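Local coordinates for variable region-containing chitin-binding protein 3 (Branchiostoma floridae, PDB 1XT5), which probably binds chitin as a secreted immune-type receptor of amphioxus, this chain being its first immunoglobulin variable-type domain, at residues A[49-61]-A[71-85]. Sequence-based numbering, arbitrary orientation.
Sequences RSTKVFKGNYNWQ and DSYKESFGDFLGRAS
The Phe77 ring lies between Lys52 and Glu75. Lys52 CE sits over one face, 3.6 Å from the ring centroid, and Glu75 CG covers the opposite face near the rim. Lys55 N comes to the edge, in plane. A bend at chi3 (82°) folds the Lys52 chain so that CE lies over the Phe77 ring; NZ beyond it adds an off-centre cation-pi contact. A water links this NZ to Tyr73 OH, and Tyr73 OH donates to Glu75 OE1 at 2.6 Å. The Phe80 ring takes Val53 CG2 on one face, with Thr51 CG2 at its edge. Val53 CG1 reaches Ala84 CB at 3.9 Å. At the other end the Asn59 amide crosses the Asp71 carboxylate, planes 73° apart. Asn59 ND2 makes a nearly straight 2.9 Å hydrogen bond to Asp71 OD1, which it meets from above the carboxylate plane. Between these ends, Lys55 pairs with Glu75, and Asn57 with Tyr73, through two backbone hydrogen bonds each. The backbones of Val53 and Phe54 both lie opposite Trp41 of strand 38-44, a classic beta bulge. Strand 72-76 is outermost in its sheet and pairs antiparallel with 50-58. Val53 packs on Tyr107, Ala84 on Leu96, and Phe80 on both, inside the beta sandwich. This is the C'-C'' hairpin of an immunoglobulin V-set domain.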
loop_
_atom_site.group_PDB
_atom_site.type_symbol
_atom_site.label_atom_id
_atom_site.label_comp_id
_atom_site.label_asym_id
_atom_site.label_seq_id
_atom_site.Cartn_x
_atom_site.Cartn_y
_atom_site.Cartn_z
ATOM N N ARG A 49 12.235 6.989 -3.213
ATOM C CA ARG A 49 13.262 6.250 -3.960
ATOM C C ARG A 49 12.690 4.850 -4.238
ATOM O O ARG A 49 13.074 3.868 -3.613
ATOM C CB ARG A 49 14.570 6.197 -3.212
ATOM C CG ARG A 49 15.203 7.566 -2.968
ATOM C CD ARG A 49 16.612 7.381 -2.464
ATOM N NE ARG A 49 16.876 7.371 -1.091
ATOM C CZ ARG A 49 16.912 7.001 0.140
ATOM N NH1 ARG A 49 16.214 5.866 0.298
ATOM N NH2 ARG A 49 17.491 7.579 1.178
ATOM N N SER A 50 11.724 4.838 -5.152
ATOM C CA SER A 50 10.902 3.655 -5.291
ATOM C C SER A 50 10.355 3.557 -6.691
ATOM O O SER A 50 10.428 4.453 -7.511
ATOM C CB SER A 50 9.739 3.689 -4.272
ATOM O OG SER A 50 8.872 4.754 -4.629
ATOM N N THR A 51 9.742 2.410 -6.964
ATOM C CA THR A 51 8.927 2.185 -8.134
ATOM C C THR A 51 7.500 1.851 -7.684
ATOM O O THR A 51 7.259 1.260 -6.621
ATOM C CB THR A 51 9.518 1.112 -9.054
ATOM O OG1 THR A 51 8.912 1.177 -10.345
ATOM C CG2 THR A 51 9.333 -0.259 -8.495
ATOM N N LYS A 52 6.513 2.249 -8.486
ATOM C CA LYS A 52 5.118 2.022 -8.144
ATOM C C LYS A 52 4.745 0.583 -8.241
ATOM O O LYS A 52 4.989 -0.081 -9.257
ATOM C CB LYS A 52 4.211 2.872 -9.070
ATOM C CG LYS A 52 4.342 4.350 -8.841
ATOM C CD LYS A 52 3.579 5.077 -9.958
ATOM C CE LYS A 52 2.100 5.152 -9.654
ATOM N NZ LYS A 52 1.391 6.212 -10.405
ATOM N N VAL A 53 4.020 0.100 -7.216
ATOM C CA VAL A 53 3.412 -1.237 -7.228
ATOM C C VAL A 53 1.899 -1.126 -7.479
ATOM O O VAL A 53 1.333 -1.778 -8.339
ATOM C CB VAL A 53 3.728 -1.996 -5.943
ATOM C CG1 VAL A 53 3.047 -3.334 -5.924
ATOM C CG2 VAL A 53 5.244 -2.107 -5.778
ATOM N N PHE A 54 1.252 -0.299 -6.669
ATOM C CA PHE A 54 -0.175 -0.155 -6.631
ATOM C C PHE A 54 -0.509 1.269 -6.224
ATOM O O PHE A 54 0.153 1.836 -5.360
ATOM C CB PHE A 54 -0.788 -1.160 -5.646
ATOM C CG PHE A 54 -2.299 -1.039 -5.477
ATOM C CD1 PHE A 54 -3.142 -1.818 -6.266
ATOM C CD2 PHE A 54 -2.842 -0.156 -4.553
ATOM C CE1 PHE A 54 -4.519 -1.677 -6.134
ATOM C CE2 PHE A 54 -4.223 0.012 -4.438
ATOM C CZ PHE A 54 -5.010 -0.785 -5.237
ATOM N N LYS A 55 -1.611 1.781 -6.754
ATOM C CA LYS A 55 -2.202 3.023 -6.281
ATOM C C LYS A 55 -3.732 2.866 -6.310
ATOM O O LYS A 55 -4.272 2.245 -7.237
ATOM C CB LYS A 55 -1.764 4.243 -7.079
ATOM C CG LYS A 55 -2.067 5.616 -6.509
ATOM C CD LYS A 55 -1.515 6.748 -7.349
ATOM C CE LYS A 55 -1.827 8.103 -6.791
ATOM N NZ LYS A 55 -1.250 9.199 -7.638
ATOM N N GLY A 56 -4.416 3.453 -5.353
ATOM C CA GLY A 56 -5.850 3.445 -5.378
ATOM C C GLY A 56 -6.470 4.437 -4.440
ATOM O O GLY A 56 -5.837 4.920 -3.502
ATOM N N ASN A 57 -7.752 4.714 -4.674
ATOM C CA ASN A 57 -8.511 5.543 -3.776
ATOM C C ASN A 57 -10.005 5.278 -3.996
ATOM O O ASN A 57 -10.428 5.038 -5.109
ATOM C CB ASN A 57 -8.267 7.055 -3.967
ATOM C CG ASN A 57 -8.501 7.579 -5.360
ATOM O OD1 ASN A 57 -7.658 7.567 -6.234
ATOM N ND2 ASN A 57 -9.728 8.077 -5.597
ATOM N N TYR A 58 -10.784 5.366 -2.930
ATOM C CA TYR A 58 -12.232 5.403 -3.106
ATOM C C TYR A 58 -12.614 6.676 -3.872
ATOM O O TYR A 58 -11.966 7.714 -3.705
ATOM C CB TYR A 58 -12.931 5.451 -1.748
ATOM C CG TYR A 58 -12.803 4.173 -0.958
ATOM C CD1 TYR A 58 -12.108 4.135 0.238
ATOM C CD2 TYR A 58 -13.372 2.993 -1.383
ATOM C CE1 TYR A 58 -11.998 2.991 0.985
ATOM C CE2 TYR A 58 -13.251 1.825 -0.641
ATOM C CZ TYR A 58 -12.554 1.819 0.526
ATOM O OH TYR A 58 -12.405 0.668 1.261
ATOM N N ASN A 59 -13.644 6.593 -4.651
ATOM C CA ASN A 59 -14.183 7.763 -5.319
ATOM C C ASN A 59 -15.157 8.441 -4.376
ATOM O O ASN A 59 -15.817 7.847 -3.536
ATOM C CB ASN A 59 -14.859 7.371 -6.618
ATOM C CG ASN A 59 -13.810 6.905 -7.639
ATOM O OD1 ASN A 59 -12.686 7.392 -7.644
ATOM N ND2 ASN A 59 -14.239 5.996 -8.515
ATOM N N TRP A 60 -15.286 9.739 -4.591
ATOM C CA TRP A 60 -16.155 10.594 -3.801
ATOM C C TRP A 60 -17.591 10.224 -4.112
ATOM O O TRP A 60 -17.888 10.009 -5.279
ATOM C CB TRP A 60 -15.881 12.045 -4.225
ATOM C CG TRP A 60 -16.741 13.033 -3.571
ATOM C CD1 TRP A 60 -16.622 13.530 -2.313
ATOM C CD2 TRP A 60 -17.894 13.659 -4.157
ATOM N NE1 TRP A 60 -17.629 14.439 -2.057
ATOM C CE2 TRP A 60 -18.419 14.530 -3.191
ATOM C CE3 TRP A 60 -18.457 13.494 -5.438
ATOM C CZ2 TRP A 60 -19.546 15.277 -3.491
ATOM C CZ3 TRP A 60 -19.579 14.240 -5.738
ATOM C CH2 TRP A 60 -20.056 15.081 -4.757
ATOM N N GLN A 61 -18.353 10.162 -3.046
ATOM C CA GLN A 61 -19.763 9.767 -3.028
ATOM C C GLN A 61 -20.625 10.983 -2.707
ATOM O O GLN A 61 -21.713 11.092 -3.264
ATOM C CB GLN A 61 -19.997 8.624 -2.056
ATOM C CG GLN A 61 -20.683 7.372 -2.585
ATOM C CD GLN A 61 -19.912 6.478 -3.526
ATOM O OE1 GLN A 61 -20.456 5.522 -4.127
ATOM N NE2 GLN A 61 -18.612 6.628 -3.791
ATOM N N ASP A 71 -16.687 1.449 -6.281
ATOM C CA ASP A 71 -16.598 2.787 -6.838
ATOM C C ASP A 71 -15.262 3.368 -6.365
ATOM O O ASP A 71 -15.188 4.157 -5.452
ATOM C CB ASP A 71 -17.742 3.655 -6.368
ATOM C CG ASP A 71 -17.786 4.971 -7.144
ATOM O OD1 ASP A 71 -17.026 5.147 -8.098
ATOM O OD2 ASP A 71 -18.663 5.766 -6.735
ATOM N N SER A 72 -14.199 2.906 -7.012
ATOM C CA SER A 72 -12.859 3.231 -6.601
ATOM C C SER A 72 -11.947 3.170 -7.817
ATOM O O SER A 72 -12.221 2.438 -8.771
ATOM C CB SER A 72 -12.343 2.272 -5.530
ATOM O OG SER A 72 -12.287 0.951 -5.995
ATOM N N TYR A 73 -10.829 3.841 -7.702
ATOM C CA TYR A 73 -9.664 3.703 -8.584
ATOM C C TYR A 73 -8.717 2.700 -7.950
ATOM O O TYR A 73 -8.374 2.863 -6.789
ATOM C CB TYR A 73 -8.951 5.059 -8.702
ATOM C CG TYR A 73 -7.570 4.943 -9.318
ATOM C CD1 TYR A 73 -7.375 4.478 -10.581
ATOM C CD2 TYR A 73 -6.449 5.333 -8.562
ATOM C CE1 TYR A 73 -6.112 4.378 -11.137
ATOM C CE2 TYR A 73 -5.182 5.231 -9.131
ATOM C CZ TYR A 73 -4.991 4.762 -10.392
ATOM O OH TYR A 73 -3.715 4.683 -10.918
ATOM N N LYS A 74 -8.307 1.704 -8.732
ATOM C CA LYS A 74 -7.303 0.745 -8.297
ATOM C C LYS A 74 -6.440 0.410 -9.489
ATOM O O LYS A 74 -6.987 0.039 -10.534
ATOM C CB LYS A 74 -7.925 -0.524 -7.727
ATOM C CG LYS A 74 -8.729 -0.310 -6.470
ATOM C CD LYS A 74 -9.177 -1.618 -5.825
ATOM C CE LYS A 74 -9.966 -1.366 -4.575
ATOM N NZ LYS A 74 -10.362 -2.572 -3.835
ATOM N N GLU A 75 -5.127 0.478 -9.352
ATOM C CA GLU A 75 -4.236 0.172 -10.464
ATOM C C GLU A 75 -2.953 -0.436 -9.951
ATOM O O GLU A 75 -2.371 0.039 -8.969
ATOM C CB GLU A 75 -3.941 1.434 -11.269
ATOM C CG GLU A 75 -3.109 1.201 -12.510
ATOM C CD GLU A 75 -3.047 2.334 -13.488
ATOM O OE1 GLU A 75 -3.498 3.444 -13.141
ATOM O OE2 GLU A 75 -2.480 2.100 -14.596
ATOM N N SER A 76 -2.470 -1.466 -10.645
ATOM C CA SER A 76 -1.133 -2.017 -10.438
ATOM C C SER A 76 -0.249 -1.652 -11.620
ATOM O O SER A 76 -0.723 -1.395 -12.729
ATOM C CB SER A 76 -1.185 -3.510 -10.274
ATOM O OG SER A 76 -1.844 -4.195 -11.335
ATOM N N PHE A 77 1.068 -1.594 -11.356
ATOM C CA PHE A 77 2.003 -0.960 -12.269
ATOM C C PHE A 77 3.198 -1.799 -12.623
ATOM O O PHE A 77 3.673 -2.627 -11.848
ATOM C CB PHE A 77 2.529 0.387 -11.685
ATOM C CG PHE A 77 1.450 1.414 -11.487
ATOM C CD1 PHE A 77 0.748 1.460 -10.298
ATOM C CD2 PHE A 77 1.161 2.329 -12.501
ATOM C CE1 PHE A 77 -0.254 2.364 -10.070
ATOM C CE2 PHE A 77 0.150 3.227 -12.280
ATOM C CZ PHE A 77 -0.544 3.246 -11.089
ATOM N N GLY A 78 3.740 -1.558 -13.845
ATOM C CA GLY A 78 5.029 -2.097 -14.177
ATOM C C GLY A 78 5.040 -3.611 -14.100
ATOM O O GLY A 78 4.151 -4.297 -14.599
ATOM N N ASP A 79 6.115 -4.134 -13.505
ATOM C CA ASP A 79 6.262 -5.554 -13.396
ATOM C C ASP A 79 5.217 -6.191 -12.496
ATOM O O ASP A 79 5.141 -7.403 -12.434
ATOM C CB ASP A 79 7.671 -5.839 -12.848
ATOM C CG ASP A 79 8.740 -5.588 -13.900
ATOM O OD1 ASP A 79 8.508 -5.480 -15.089
ATOM O OD2 ASP A 79 9.860 -5.501 -13.400
ATOM N N PHE A 80 4.454 -5.392 -11.766
ATOM C CA PHE A 80 3.444 -5.882 -10.846
ATOM C C PHE A 80 2.059 -5.905 -11.438
ATOM O O PHE A 80 1.133 -6.337 -10.780
ATOM C CB PHE A 80 3.420 -5.034 -9.544
ATOM C CG PHE A 80 4.823 -4.947 -8.926
ATOM C CD1 PHE A 80 5.622 -3.869 -9.252
ATOM C CD2 PHE A 80 5.242 -5.935 -8.109
ATOM C CE1 PHE A 80 6.919 -3.776 -8.797
ATOM C CE2 PHE A 80 6.568 -5.876 -7.603
ATOM C CZ PHE A 80 7.337 -4.791 -7.969
ATOM N N LEU A 81 1.931 -5.380 -12.650
ATOM C CA LEU A 81 0.613 -5.277 -13.267
ATOM C C LEU A 81 0.043 -6.648 -13.375
ATOM O O LEU A 81 0.657 -7.570 -13.891
ATOM C CB LEU A 81 0.698 -4.575 -14.629
ATOM C CG LEU A 81 -0.600 -4.028 -15.190
ATOM C CD1 LEU A 81 -0.291 -2.979 -16.283
ATOM C CD2 LEU A 81 -1.558 -5.050 -15.757
ATOM N N GLY A 82 -1.195 -6.794 -12.936
ATOM C CA GLY A 82 -1.861 -8.015 -12.903
ATOM C C GLY A 82 -1.538 -8.988 -11.803
ATOM O O GLY A 82 -2.163 -10.057 -11.719
ATOM N N ARG A 83 -0.597 -8.687 -10.955
ATOM C CA ARG A 83 -0.193 -9.497 -9.829
ATOM C C ARG A 83 -0.434 -8.856 -8.483
ATOM O O ARG A 83 -0.511 -9.572 -7.474
ATOM C CB ARG A 83 1.306 -9.855 -9.892
ATOM C CG ARG A 83 1.674 -10.549 -11.165
ATOM C CD ARG A 83 3.070 -11.103 -11.186
ATOM N NE ARG A 83 4.160 -10.178 -11.018
ATOM C CZ ARG A 83 5.002 -10.016 -9.970
ATOM N NH1 ARG A 83 4.850 -10.718 -8.873
ATOM N NH2 ARG A 83 5.966 -9.140 -10.051
ATOM N N ALA A 84 -0.597 -7.555 -8.416
ATOM C CA ALA A 84 -0.744 -6.833 -7.178
ATOM C C ALA A 84 -2.197 -6.351 -7.037
ATOM O O ALA A 84 -2.758 -5.774 -7.975
ATOM C CB ALA A 84 0.201 -5.633 -7.171
ATOM N N SER A 85 -2.761 -6.510 -5.852
ATOM C CA SER A 85 -4.123 -6.052 -5.608
ATOM C C SER A 85 -4.266 -5.614 -4.152
ATOM O O SER A 85 -3.532 -6.086 -3.292
ATOM C CB SER A 85 -5.135 -7.146 -5.988
ATOM O OG SER A 85 -4.979 -8.324 -5.221
HETATM O O HOH W 1 -1.501 6.462 -10.993
HETATM O O HOH W 2 -16.335 4.987 -2.948
HETATM O O HOH W 3 -18.456 8.461 -7.207
#